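Local coordinates for putative sulfatase yidJ (PDB 2QZU), which probably hydrolyses sulfate esters, perhaps aryl sulfates, as a metal-dependent member of the sulfatase family, at residues L361-L366 / V379-L384. Numbering follows the deposited sequence.
Sequences LYPTLL and VQTFDL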
ATOM      1  N   LEU A 361     -13.378  15.805  27.366  1.00  7.39           N
ATOM      2  CA  LEU A 361     -12.872  14.861  28.355  1.00  4.73           C
ATOM      3  C   LEU A 361     -11.898  15.426  29.392  1.00  8.13           C
ATOM      4  O   LEU A 361     -11.839  14.922  30.512  1.00  9.47           O
ATOM      5  CB  LEU A 361     -12.270  13.636  27.651  1.00  8.78           C
ATOM      6  CG  LEU A 361     -13.335  12.768  26.962  1.00 11.24           C
ATOM      7  CD1 LEU A 361     -12.668  11.667  26.152  1.00 13.05           C
ATOM      8  CD2 LEU A 361     -14.268  12.164  28.007  1.00  9.93           C
ATOM      9  N   TYR A 362     -11.154  16.473  29.037  1.00  7.36           N
ATOM     10  CA  TYR A 362     -10.206  17.092  29.970  1.00  7.04           C
ATOM     11  C   TYR A 362     -10.962  17.594  31.218  1.00  7.83           C
ATOM     12  O   TYR A 362     -10.775  17.059  32.313  1.00 11.98           O
ATOM     13  CB  TYR A 362      -9.465  18.242  29.260  1.00 10.09           C
ATOM     14  CG  TYR A 362      -8.340  18.933  30.017  1.00  4.74           C
ATOM     15  CD1 TYR A 362      -8.477  19.303  31.358  1.00  4.79           C
ATOM     16  CD2 TYR A 362      -7.181  19.330  29.345  1.00  9.40           C
ATOM     17  CE1 TYR A 362      -7.489  20.054  32.004  1.00  7.97           C
ATOM     18  CE2 TYR A 362      -6.199  20.079  29.975  1.00  7.59           C
ATOM     19  CZ  TYR A 362      -6.353  20.440  31.302  1.00 10.75           C
ATOM     20  OH  TYR A 362      -5.373  21.185  31.915  1.00  9.67           O
ATOM     21  N   PRO A 363     -11.841  18.606  31.070  1.00  5.19           N
ATOM     22  CA  PRO A 363     -12.544  19.059  32.279  1.00  4.94           C
ATOM     23  C   PRO A 363     -13.513  18.025  32.860  1.00  9.69           C
ATOM     24  O   PRO A 363     -13.641  17.904  34.080  1.00 10.09           O
ATOM     25  CB  PRO A 363     -13.259  20.324  31.810  1.00  9.50           C
ATOM     26  CG  PRO A 363     -13.575  20.010  30.384  1.00 10.01           C
ATOM     27  CD  PRO A 363     -12.288  19.369  29.889  1.00  7.79           C
ATOM     28  N   THR A 364     -14.182  17.278  31.989  1.00  5.79           N
ATOM     29  CA  THR A 364     -15.141  16.270  32.433  1.00  6.16           C
ATOM     30  C   THR A 364     -14.508  15.196  33.317  1.00  8.95           C
ATOM     31  O   THR A 364     -14.990  14.936  34.420  1.00  7.53           O
ATOM     32  CB  THR A 364     -15.838  15.605  31.222  1.00  8.59           C
ATOM     33  OG1 THR A 364     -16.507  16.613  30.451  1.00  7.41           O
ATOM     34  CG2 THR A 364     -16.867  14.571  31.685  1.00  7.41           C
ATOM     35  N   LEU A 365     -13.426  14.578  32.847  1.00  6.26           N
ATOM     36  CA  LEU A 365     -12.769  13.533  33.630  1.00  7.96           C
ATOM     37  C   LEU A 365     -12.147  14.084  34.912  1.00 10.19           C
ATOM     38  O   LEU A 365     -12.301  13.502  35.983  1.00  9.92           O
ATOM     39  CB  LEU A 365     -11.699  12.828  32.790  1.00  6.43           C
ATOM     40  CG  LEU A 365     -12.223  11.942  31.649  1.00  6.53           C
ATOM     41  CD1 LEU A 365     -11.069  11.518  30.747  1.00  5.35           C
ATOM     42  CD2 LEU A 365     -12.923  10.718  32.233  1.00 10.42           C
ATOM     43  N   LEU A 366     -11.454  15.212  34.806  1.00  6.52           N
ATOM     44  CA  LEU A 366     -10.820  15.803  35.980  1.00  9.89           C
ATOM     45  C   LEU A 366     -11.826  16.084  37.096  1.00  9.92           C
ATOM     46  O   LEU A 366     -11.550  15.806  38.261  1.00  9.01           O
ATOM     47  CB  LEU A 366     -10.089  17.090  35.591  1.00  8.97           C
ATOM     48  CG  LEU A 366      -8.558  17.092  35.692  1.00 18.26           C
ATOM     49  CD1 LEU A 366      -7.984  15.753  35.277  1.00 11.44           C
ATOM     50  CD2 LEU A 366      -8.001  18.220  34.830  1.00 11.01           C
ATOM     51  N   VAL A 379      -8.755  26.351  30.047  1.00 12.93           N
ATOM     52  CA  VAL A 379      -9.598  25.318  29.442  1.00 10.30           C
ATOM     53  C   VAL A 379     -10.924  25.910  28.948  1.00  9.28           C
ATOM     54  O   VAL A 379     -11.621  26.616  29.682  1.00 10.39           O
ATOM     55  CB  VAL A 379      -9.849  24.161  30.442  1.00  4.69           C
ATOM     56  CG1 VAL A 379     -10.913  23.208  29.909  1.00  6.99           C
ATOM     57  CG2 VAL A 379      -8.546  23.403  30.673  1.00 14.45           C
ATOM     58  N   GLN A 380     -11.259  25.613  27.694  1.00  7.18           N
ATOM     59  CA  GLN A 380     -12.469  26.138  27.055  1.00  5.36           C
ATOM     60  C   GLN A 380     -13.598  25.139  26.825  1.00  5.39           C
ATOM     61  O   GLN A 380     -14.751  25.537  26.652  1.00  6.27           O
ATOM     62  CB  GLN A 380     -12.111  26.741  25.693  1.00  5.49           C
ATOM     63  CG  GLN A 380     -11.047  27.820  25.720  1.00  8.93           C
ATOM     64  CD  GLN A 380     -10.688  28.286  24.319  1.00 13.62           C
ATOM     65  OE1 GLN A 380     -10.135  27.525  23.520  1.00  8.06           O
ATOM     66  NE2 GLN A 380     -11.010  29.539  24.012  1.00 10.93           N
ATOM     67  N   THR A 381     -13.277  23.849  26.803  1.00  6.19           N
ATOM     68  CA  THR A 381     -14.290  22.830  26.542  1.00  8.98           C
ATOM     69  C   THR A 381     -15.299  22.607  27.678  1.00  8.63           C
ATOM     70  O   THR A 381     -15.114  23.091  28.798  1.00  7.92           O
ATOM     71  CB  THR A 381     -13.619  21.503  26.139  1.00 11.17           C
ATOM     72  OG1 THR A 381     -12.767  21.048  27.195  1.00 10.11           O
ATOM     73  CG2 THR A 381     -12.774  21.709  24.881  1.00  8.74           C
ATOM     74  N   PHE A 382     -16.372  21.878  27.377  1.00  9.84           N
ATOM     75  CA  PHE A 382     -17.440  21.623  28.347  1.00  7.69           C
ATOM     76  C   PHE A 382     -17.130  20.630  29.466  1.00  6.70           C
ATOM     77  O   PHE A 382     -16.616  19.541  29.218  1.00  6.76           O
ATOM     78  CB  PHE A 382     -18.710  21.133  27.637  1.00  6.36           C
ATOM     79  CG  PHE A 382     -19.273  22.101  26.631  1.00  9.66           C
ATOM     80  CD1 PHE A 382     -18.883  22.042  25.294  1.00 13.35           C
ATOM     81  CD2 PHE A 382     -20.215  23.051  27.016  1.00 11.99           C
ATOM     82  CE1 PHE A 382     -19.425  22.915  24.353  1.00 14.32           C
ATOM     83  CE2 PHE A 382     -20.762  23.929  26.083  1.00 14.04           C
ATOM     84  CZ  PHE A 382     -20.370  23.861  24.748  1.00 13.40           C
ATOM     85  N   ASP A 383     -17.450  21.019  30.700  1.00  8.55           N
ATOM     86  CA  ASP A 383     -17.270  20.150  31.858  1.00  9.35           C
ATOM     87  C   ASP A 383     -18.632  19.477  32.001  1.00 12.92           C
ATOM     88  O   ASP A 383     -19.574  20.064  32.537  1.00 12.13           O
ATOM     89  CB  ASP A 383     -16.972  20.961  33.124  1.00  9.43           C
ATOM     90  CG  ASP A 383     -16.829  20.086  34.359  1.00 10.69           C
ATOM     91  OD1 ASP A 383     -17.315  18.934  34.343  1.00 10.73           O
ATOM     92  OD2 ASP A 383     -16.241  20.556  35.358  1.00 12.17           O
ATOM     93  N   LEU A 384     -18.733  18.247  31.514  1.00  7.90           N
ATOM     94  CA  LEU A 384     -19.996  17.520  31.554  1.00  8.29           C
ATOM     95  C   LEU A 384     -19.993  16.421  32.612  1.00  6.51           C
ATOM     96  O   LEU A 384     -20.734  15.444  32.505  1.00  8.85           O
ATOM     97  CB  LEU A 384     -20.265  16.907  30.173  1.00  9.75           C
ATOM     98  CG  LEU A 384     -20.323  17.893  28.997  1.00  7.91           C
ATOM     99  CD1 LEU A 384     -20.318  17.139  27.675  1.00 10.98           C
ATOM    100  CD2 LEU A 384     -21.561  18.758  29.122  1.00  8.85           C
TER
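Leu384 and Thr364 join the irregular loop 379-384 to the first turn of helix 361-368, which packs through Leu361 and Leu365 on the central mixed sheet of this alkaline-phosphatase-like sulfatase fold. The polar link is one nearly straight hydrogen bond: the backbone N of Leu384, the N-cap residue of helix 385-390, donates to Thr364 OG1 over 3.0 Å at 168°. The threonine hydroxyl lies beside its own backbone N (chi1 -59°), where it also bonds Asp360 O, so one side chain ties the start of one helix to the start of the next. Asp383 adds bonds at both helices, through OD2 to Ser367 OG and through OD1 to Ser385 OG.

Van der Waals packing centres on Pro363, whose ring carbons meet two oxygens as well as Asp383 CB. Its CG approaches Phe382 O at 3.3 Å. Its CD lies 3.2 Å from Thr381 OG1, a hydroxyl hydrogen-bonded to Ala359 O. Val379 divides its branches: CG1 reaches Pro363 CD at 4.1 Å, whereas CG2 makes a CH-pi contact over one face of Tyr362, 3.9 Å from the ring centroid and 19° off the normal, displaced toward the rim, nearest CZ and CE1.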